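Local coordinates for protein Rio2 kinase (Chaetomium thermophilum, PDB 4GYI) that probably phosphorylates protein serine or threonine using ATP and magnesium, and has an ATPase-dependent role, as an atypical RIO-family kinase, on the evolving pre-40S ribosomal subunit, at residues H127-I132 and R157-K162; L144-R147 and S151-Y154. All blocks are in the same frame, centred on the assembly; numbering follows the deposited sequence. Where two conformers were deposited one is given.

Contact 1: H127-I132 and R157-K162; sequences HRLGRI and RLAAIK. With EDO (1,2-ethanediol), chain D; EDO (1,2-ethanediol), chain E.
His127, the last residue of strand 121-127, comes nearest helix 149-172 at Ala160, with 6.6 Å between their CA atoms; the chain then enters a type II turn, Arg128 to Arg131, closed by Arg131 N bonding to Arg128 O. Ala159 CB sits over one face of the His127 ring, 4.0 Å from the ring centroid and 20° off its normal, a CH-pi contact. Toward the CD2-NE2 side of the ring, CD2 of His127 meets Ala160 CA at 3.6 Å. Leu129 follows with CD1 at 4.0 Å from the same Ala159 methyl, which ring and branch thus share. With CG anti to the carbonyl carbon (chi1 -73° and -84°), both side chains swing off the strand end onto this methyl. Leu332 of helix 326-341 also touches Leu129 and Ala159. An ethanediol, probably from the crystallisation liquor, bridges the backbone carbonyls on either side of Arg128: its O2 donates to His127 O at 2.7 Å, its O1 to Leu129 O at 2.9 Å. Strand 121-127 also carries the ADP-binding Lys125, and the His127 side chain lies about 5 Å from the bound ADP. With no hydrogen bond between the segments, small alanines and a flat ring join the nucleotide-binding sheet to the helix by dispersion, while a weak bond from His127 NE2 to Glu163 OE1 gives the buried imidazole a polar partner.

Contact 2: L144-R147 and S151-Y154; sequences LRNR and SWMY
Trp152 has CG anti to its carbonyl carbon (chi1 -71°), and its indole reaches back from helix 149-172 to the loop 144-147; Arg147, with CG beside its own backbone N, lays its chain over one face of that ring. Arg147 CD stands 3.6 Å from the centroid of the six-membered ring, almost on its normal, as a CH-pi contact. Further out NE approaches Trp152 CH2 at 3.3 Å, but the guanidinium is turned 49° from the indole plane, so it does not stack flat. The ring's pyrrole edge is used differently: Trp152 NE1 donates to Leu144 O at 2.8 Å, with an angle of 155° at the hydrogen and the oxygen near the indole plane. This ties the loop after strand 142-143 to the first turns of the long helix that, by its place after the third strand of the N-lobe sheet, corresponds to helix C of the protein kinase fold. Leu144 CB packs on Trp152 CZ2 at 4.0 Å, and Asn146 OD1 lies 3.4 Å from that same carbon. Glu338 of helix 326-341 receives both a salt bridge from Arg147 NH2 and a hydrogen bond from Asn146 ND2.

How the contacts relate
Both contacts draw on helix 149-172, contact 2 near its start and contact 1 about two turns further on, with centres 10 Å apart. Along the chain contact 2 is nested between the two segments of contact 1, all within the RIO domain. They also touch directly: Gly130 O probably accepts a hydrogen bond from Leu144 N at 2.9 Å, and Gly130 CA packs on Trp152 CE3. The small antiparallel pair of strands 131-132 and 142-143 connects the two loops. Helix 326-341 borders both contacts. One helix is thus tied at its start to the loop that leads into it and, two turns on, to the end of a strand of the ADP-binding sheet.

Contact 1: H127-I132 and R157-K162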
ATOM      1  N   HIS A 127       0.017  -3.842   3.025  1.00 26.33           N
ATOM      2  CA  HIS A 127      -0.798  -2.896   3.767  1.00 24.74           C
ATOM      3  C   HIS A 127      -1.238  -3.460   5.111  1.00 29.45           C
ATOM      4  O   HIS A 127      -1.622  -4.635   5.215  1.00 23.71           O
ATOM      5  CB  HIS A 127      -2.002  -2.443   2.941  1.00 22.69           C
ATOM      6  CG  HIS A 127      -1.652  -1.514   1.819  1.00 30.38           C
ATOM      7  ND1 HIS A 127      -1.584  -0.145   1.980  1.00 27.97           N
ATOM      8  CD2 HIS A 127      -1.346  -1.755   0.521  1.00 24.16           C
ATOM      9  CE1 HIS A 127      -1.266   0.420   0.829  1.00 27.56           C
ATOM     10  NE2 HIS A 127      -1.115  -0.535  -0.074  1.00 31.90           N
ATOM     11  N   ARG A 128      -1.164  -2.599   6.128  1.00 22.22           N
ATOM     12  CA  ARG A 128      -1.391  -2.957   7.521  1.00 25.69           C
ATOM     13  C   ARG A 128      -2.392  -2.045   8.240  1.00 30.79           C
ATOM     14  O   ARG A 128      -2.125  -1.594   9.351  1.00 29.87           O
ATOM     15  CB  ARG A 128      -0.053  -2.886   8.270  1.00 19.00           C
ATOM     16  CG  ARG A 128       0.965  -3.903   7.756  1.00 26.86           C
ATOM     17  CD  ARG A 128       0.545  -5.349   8.041  1.00 22.30           C
ATOM     18  NE  ARG A 128       1.658  -6.272   7.795  1.00 32.88           N
ATOM     19  CZ  ARG A 128       1.532  -7.559   7.479  1.00 33.09           C
ATOM     20  NH1 ARG A 128       0.326  -8.113   7.366  1.00 25.80           N
ATOM     21  NH2 ARG A 128       2.623  -8.292   7.276  1.00 32.01           N
ATOM     22  N   LEU A 129      -3.534  -1.772   7.617  1.00 25.14           N
ATOM     23  CA  LEU A 129      -4.564  -0.957   8.253  1.00 27.13           C
ATOM     24  C   LEU A 129      -4.989  -1.621   9.574  1.00 27.16           C
ATOM     25  O   LEU A 129      -5.075  -2.836   9.643  1.00 22.64           O
ATOM     26  CB  LEU A 129      -5.781  -0.815   7.314  1.00 28.21           C
ATOM     27  CG  LEU A 129      -5.745   0.275   6.233  1.00 35.59           C
ATOM     28  CD1 LEU A 129      -4.512   0.146   5.366  1.00 48.05           C
ATOM     29  CD2 LEU A 129      -6.968   0.201   5.353  1.00 31.34           C
ATOM     30  N   GLY A 130      -5.222  -0.834  10.619  1.00 24.26           N
ATOM     31  CA  GLY A 130      -5.649  -1.378  11.900  1.00 28.66           C
ATOM     32  C   GLY A 130      -4.531  -1.603  12.903  1.00 34.46           C
ATOM     33  O   GLY A 130      -4.781  -1.807  14.101  1.00 34.84           O
ATOM     34  N   ARG A 131      -3.295  -1.586  12.415  1.00 33.65           N
ATOM     35  CA  ARG A 131      -2.136  -1.899  13.257  1.00 35.57           C
ATOM     36  C   ARG A 131      -1.938  -0.834  14.322  1.00 37.52           C
ATOM     37  O   ARG A 131      -2.008   0.350  14.033  1.00 34.70           O
ATOM     38  CB  ARG A 131      -0.872  -2.036  12.408  1.00 42.59           C
ATOM     39  CG  ARG A 131       0.412  -1.641  13.111  1.00 48.78           C
ATOM     40  CD  ARG A 131       1.601  -1.725  12.154  1.00 51.30           C
ATOM     41  NE  ARG A 131       1.926  -3.108  11.809  1.00 36.91           N
ATOM     42  CZ  ARG A 131       2.820  -3.454  10.886  1.00 36.77           C
ATOM     43  NH1 ARG A 131       3.466  -2.519  10.196  1.00 31.41           N
ATOM     44  NH2 ARG A 131       3.068  -4.733  10.647  1.00 31.83           N
ATOM     45  N   ILE A 132      -1.713  -1.260  15.562  1.00 27.94           N
ATOM     46  CA  ILE A 132      -1.471  -0.316  16.646  1.00 33.83           C
ATOM     47  C   ILE A 132      -0.383  -0.911  17.529  1.00 37.21           C
ATOM     48  O   ILE A 132      -0.265  -2.127  17.631  1.00 49.01           O
ATOM     49  CB  ILE A 132      -2.791  -0.043  17.454  1.00 32.75           C
ATOM     50  CG1 ILE A 132      -2.549   0.871  18.646  1.00 37.50           C
ATOM     51  CG2 ILE A 132      -3.438  -1.356  17.933  1.00 34.48           C
ATOM     52  CD1 ILE A 132      -3.786   1.089  19.474  1.00 44.64           C
ATOM     53  N   ARG A 157      -6.927  -5.042   1.735  1.00 25.20           N
ATOM     54  CA  ARG A 157      -7.108  -5.486   0.349  0.50 25.09           C
ATOM     55  C   ARG A 157      -7.515  -4.295  -0.491  1.00 24.82           C
ATOM     56  O   ARG A 157      -6.974  -4.060  -1.568  1.00 25.31           O
ATOM     57  CB  ARG A 157      -8.224  -6.535   0.233  0.50 28.24           C
ATOM     58  CG  ARG A 157      -7.767  -7.975   0.125  0.50 39.56           C
ATOM     59  CD  ARG A 157      -8.916  -8.877  -0.320  0.50 43.37           C
ATOM     60  NE  ARG A 157      -9.205  -8.748  -1.748  0.50 42.51           N
ATOM     61  CZ  ARG A 157     -10.342  -8.277  -2.250  0.50 41.58           C
ATOM     62  NH1 ARG A 157     -11.319  -7.879  -1.445  0.50 38.50           N
ATOM     63  NH2 ARG A 157     -10.508  -8.208  -3.565  0.50 47.39           N
ATOM     64  N   LEU A 158      -8.500  -3.550   0.013  1.00 28.70           N
ATOM     65  CA  LEU A 158      -9.015  -2.390  -0.711  1.00 35.48           C
ATOM     66  C   LEU A 158      -7.935  -1.340  -0.875  1.00 30.04           C
ATOM     67  O   LEU A 158      -7.866  -0.665  -1.908  1.00 32.36           O
ATOM     68  CB  LEU A 158     -10.205  -1.753  -0.001  1.00 33.54           C
ATOM     69  CG  LEU A 158     -11.516  -2.537   0.044  1.00 40.33           C
ATOM     70  CD1 LEU A 158     -12.603  -1.646   0.628  1.00 43.89           C
ATOM     71  CD2 LEU A 158     -11.907  -3.015  -1.324  1.00 32.10           C
ATOM     72  N   ALA A 159      -7.122  -1.175   0.160  1.00 21.52           N
ATOM     73  CA  ALA A 159      -6.043  -0.201   0.114  1.00 23.98           C
ATOM     74  C   ALA A 159      -5.073  -0.550  -1.008  1.00 24.43           C
ATOM     75  O   ALA A 159      -4.687   0.319  -1.772  1.00 21.32           O
ATOM     76  CB  ALA A 159      -5.309  -0.144   1.458  1.00 24.60           C
ATOM     77  N   ALA A 160      -4.693  -1.825  -1.109  1.00 20.82           N
ATOM     78  CA  ALA A 160      -3.732  -2.282  -2.124  1.00 27.77           C
ATOM     79  C   ALA A 160      -4.313  -2.168  -3.533  1.00 32.09           C
ATOM     80  O   ALA A 160      -3.632  -1.730  -4.442  1.00 27.84           O
ATOM     81  CB  ALA A 160      -3.289  -3.742  -1.851  1.00 20.46           C
ATOM     82  N   ILE A 161      -5.572  -2.560  -3.698  1.00 28.52           N
ATOM     83  CA  ILE A 161      -6.242  -2.463  -4.981  1.00 25.47           C
ATOM     84  C   ILE A 161      -6.316  -1.021  -5.457  1.00 33.00           C
ATOM     85  O   ILE A 161      -6.006  -0.718  -6.620  1.00 32.08           O
ATOM     86  CB  ILE A 161      -7.656  -3.060  -4.916  1.00 39.22           C
ATOM     87  CG1 ILE A 161      -7.569  -4.582  -4.825  1.00 38.89           C
ATOM     88  CG2 ILE A 161      -8.471  -2.673  -6.154  1.00 42.84           C
ATOM     89  CD1 ILE A 161      -8.903  -5.246  -4.613  1.00 36.43           C
ATOM     90  N   LYS A 162      -6.708  -0.127  -4.551  1.00 29.71           N
ATOM     91  CA  LYS A 162      -6.778   1.295  -4.854  1.00 33.70           C
ATOM     92  C   LYS A 162      -5.428   1.873  -5.258  1.00 32.45           C
ATOM     93  O   LYS A 162      -5.310   2.535  -6.298  1.00 32.94           O
ATOM     94  CB  LYS A 162      -7.333   2.085  -3.660  1.00 30.48           C
ATOM     95  CG  LYS A 162      -7.378   3.599  -3.913  1.00 41.12           C
ATOM     96  CD  LYS A 162      -8.379   4.315  -2.992  1.00 47.74           C
ATOM     97  CE  LYS A 162      -8.101   5.813  -2.932  1.00 49.52           C
ATOM     98  NZ  LYS A 162      -8.904   6.524  -1.902  1.00 44.88           N
TER
HETATM   99  C1  EDO D 403      -4.397  -6.298   8.141  1.00 40.01           C
HETATM  100  O1  EDO D 403      -4.190  -4.923   7.806  1.00 35.21           O
HETATM  101  C2  EDO D 403      -3.136  -7.076   7.804  1.00 36.45           C
HETATM  102  O2  EDO D 403      -2.759  -6.742   6.480  1.00 34.37           O
HETATM  103  C1  EDO E 404      -7.080 -10.857  -4.214  1.00 70.02           C
HETATM  104  O1  EDO E 404      -8.054 -10.108  -3.464  1.00 78.41           O
HETATM  105  C2  EDO E 404      -6.496 -10.000  -5.332  1.00 60.76           C
HETATM  106  O2  EDO E 404      -6.579  -8.608  -4.991  1.00 66.11           O

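Contact 2: L144-R147 and S151-Y154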
ATOM      1  N   LEU A 144      -6.260  -2.965  16.265  1.00 39.96           N
ATOM      2  CA  LEU A 144      -7.328  -2.331  17.006  1.00 33.02           C
ATOM      3  C   LEU A 144      -8.592  -3.171  16.935  1.00 42.71           C
ATOM      4  O   LEU A 144      -9.096  -3.460  15.848  1.00 46.23           O
ATOM      5  CB  LEU A 144      -7.583  -0.946  16.416  1.00 41.82           C
ATOM      6  CG  LEU A 144      -8.757  -0.196  17.041  1.00 39.21           C
ATOM      7  CD1 LEU A 144      -8.461  -0.045  18.500  1.00 27.76           C
ATOM      8  CD2 LEU A 144      -8.927   1.160  16.375  1.00 38.66           C
ATOM      9  N   ARG A 145      -9.106  -3.568  18.093  1.00 43.95           N
ATOM     10  CA  ARG A 145     -10.251  -4.473  18.123  1.00 40.14           C
ATOM     11  C   ARG A 145     -11.640  -3.829  17.986  1.00 34.45           C
ATOM     12  O   ARG A 145     -12.617  -4.404  18.456  1.00 34.79           O
ATOM     13  CB  ARG A 145     -10.211  -5.360  19.375  1.00 46.72           C
ATOM     14  CG  ARG A 145      -9.749  -6.778  19.117  1.00 57.51           C
ATOM     15  CD  ARG A 145      -8.248  -6.959  19.312  1.00 64.99           C
ATOM     16  NE  ARG A 145      -7.914  -7.375  20.672  1.00 63.62           N
ATOM     17  CZ  ARG A 145      -6.716  -7.810  21.054  1.00 68.56           C
ATOM     18  NH1 ARG A 145      -5.723  -7.906  20.173  1.00 74.34           N
ATOM     19  NH2 ARG A 145      -6.509  -8.150  22.321  1.00 58.33           N
ATOM     20  N   ASN A 146     -11.749  -2.653  17.363  1.00 25.03           N
ATOM     21  CA  ASN A 146     -13.082  -2.158  17.020  1.00 39.21           C
ATOM     22  C   ASN A 146     -13.562  -2.792  15.717  1.00 37.29           C
ATOM     23  O   ASN A 146     -14.682  -2.559  15.282  1.00 32.36           O
ATOM     24  CB  ASN A 146     -13.145  -0.634  16.927  1.00 28.11           C
ATOM     25  CG  ASN A 146     -12.259  -0.079  15.828  1.00 35.35           C
ATOM     26  OD1 ASN A 146     -11.589  -0.824  15.112  1.00 42.47           O
ATOM     27  ND2 ASN A 146     -12.248   1.232  15.693  1.00 38.56           N
ATOM     28  N   ARG A 147     -12.683  -3.572  15.094  1.00 35.78           N
ATOM     29  CA  ARG A 147     -13.035  -4.350  13.910  1.00 36.26           C
ATOM     30  C   ARG A 147     -12.500  -5.761  14.050  1.00 30.46           C
ATOM     31  O   ARG A 147     -11.505  -5.982  14.725  1.00 36.87           O
ATOM     32  CB  ARG A 147     -12.454  -3.703  12.645  1.00 28.38           C
ATOM     33  CG  ARG A 147     -13.076  -2.370  12.332  1.00 37.82           C
ATOM     34  CD  ARG A 147     -12.414  -1.743  11.161  1.00 26.36           C
ATOM     35  NE  ARG A 147     -12.326  -0.293  11.273  1.00 38.52           N
ATOM     36  CZ  ARG A 147     -12.872   0.539  10.407  1.00 38.29           C
ATOM     37  NH1 ARG A 147     -13.584   0.051   9.399  1.00 62.46           N
ATOM     38  NH2 ARG A 147     -12.713   1.844  10.540  1.00 34.58           N
ATOM     39  N   SER A 151     -12.268  -7.935   8.873  1.00 34.81           N
ATOM     40  CA  SER A 151     -12.528  -6.566   8.419  1.00 27.70           C
ATOM     41  C   SER A 151     -11.233  -5.820   8.111  1.00 27.37           C
ATOM     42  O   SER A 151     -11.140  -5.152   7.082  1.00 28.30           O
ATOM     43  CB  SER A 151     -13.375  -5.772   9.417  1.00 34.38           C
ATOM     44  OG  SER A 151     -14.609  -6.417   9.665  1.00 43.60           O
ATOM     45  N   TRP A 152     -10.229  -5.932   8.981  1.00 26.99           N
ATOM     46  CA  TRP A 152      -8.939  -5.278   8.697  1.00 32.21           C
ATOM     47  C   TRP A 152      -8.280  -5.812   7.430  1.00 30.01           C
ATOM     48  O   TRP A 152      -7.713  -5.055   6.655  1.00 29.20           O
ATOM     49  CB  TRP A 152      -7.967  -5.387   9.873  1.00 29.87           C
ATOM     50  CG  TRP A 152      -8.354  -4.538  11.053  1.00 24.51           C
ATOM     51  CD1 TRP A 152      -8.614  -4.974  12.313  1.00 28.20           C
ATOM     52  CD2 TRP A 152      -8.539  -3.116  11.071  1.00 18.49           C
ATOM     53  NE1 TRP A 152      -8.936  -3.911  13.121  1.00 31.25           N
ATOM     54  CE2 TRP A 152      -8.890  -2.757  12.385  1.00 24.16           C
ATOM     55  CE3 TRP A 152      -8.439  -2.110  10.106  1.00 20.05           C
ATOM     56  CZ2 TRP A 152      -9.159  -1.428  12.764  1.00 24.75           C
ATOM     57  CZ3 TRP A 152      -8.699  -0.785  10.488  1.00 28.57           C
ATOM     58  CH2 TRP A 152      -9.063  -0.463  11.800  1.00 24.34           C
ATOM     59  N   MET A 153      -8.381  -7.122   7.231  1.00 26.89           N
ATOM     60  CA  MET A 153      -7.849  -7.781   6.046  1.00 32.93           C
ATOM     61  C   MET A 153      -8.553  -7.265   4.819  1.00 30.21           C
ATOM     62  O   MET A 153      -7.910  -6.944   3.834  1.00 29.72           O
ATOM     63  CB  MET A 153      -8.044  -9.298   6.128  1.00 28.18           C
ATOM     64  CG  MET A 153      -7.064  -9.985   7.055  1.00 39.53           C
ATOM     65  SD  MET A 153      -7.456 -11.753   7.138  1.00 46.83           S
ATOM     66  CE  MET A 153      -6.221 -12.286   8.283  1.00 36.27           C
ATOM     67  N   TYR A 154      -9.882  -7.172   4.890  1.00 27.52           N
ATOM     68  CA  TYR A 154     -10.678  -6.646   3.785  1.00 23.22           C
ATOM     69  C   TYR A 154     -10.277  -5.220   3.439  1.00 31.45           C
ATOM     70  O   TYR A 154     -10.162  -4.877   2.268  1.00 30.32           O
ATOM     71  CB  TYR A 154     -12.160  -6.723   4.150  1.00 30.88           C
ATOM     72  CG  TYR A 154     -13.110  -5.742   3.479  1.00 32.00           C
ATOM     73  CD1 TYR A 154     -13.624  -5.988   2.210  1.00 34.28           C
ATOM     74  CD2 TYR A 154     -13.558  -4.613   4.156  1.00 38.92           C
ATOM     75  CE1 TYR A 154     -14.543  -5.110   1.614  1.00 40.78           C
ATOM     76  CE2 TYR A 154     -14.469  -3.729   3.579  1.00 41.44           C
ATOM     77  CZ  TYR A 154     -14.958  -3.983   2.305  1.00 48.19           C
ATOM     78  OH  TYR A 154     -15.852  -3.102   1.735  1.00 45.57           O
TER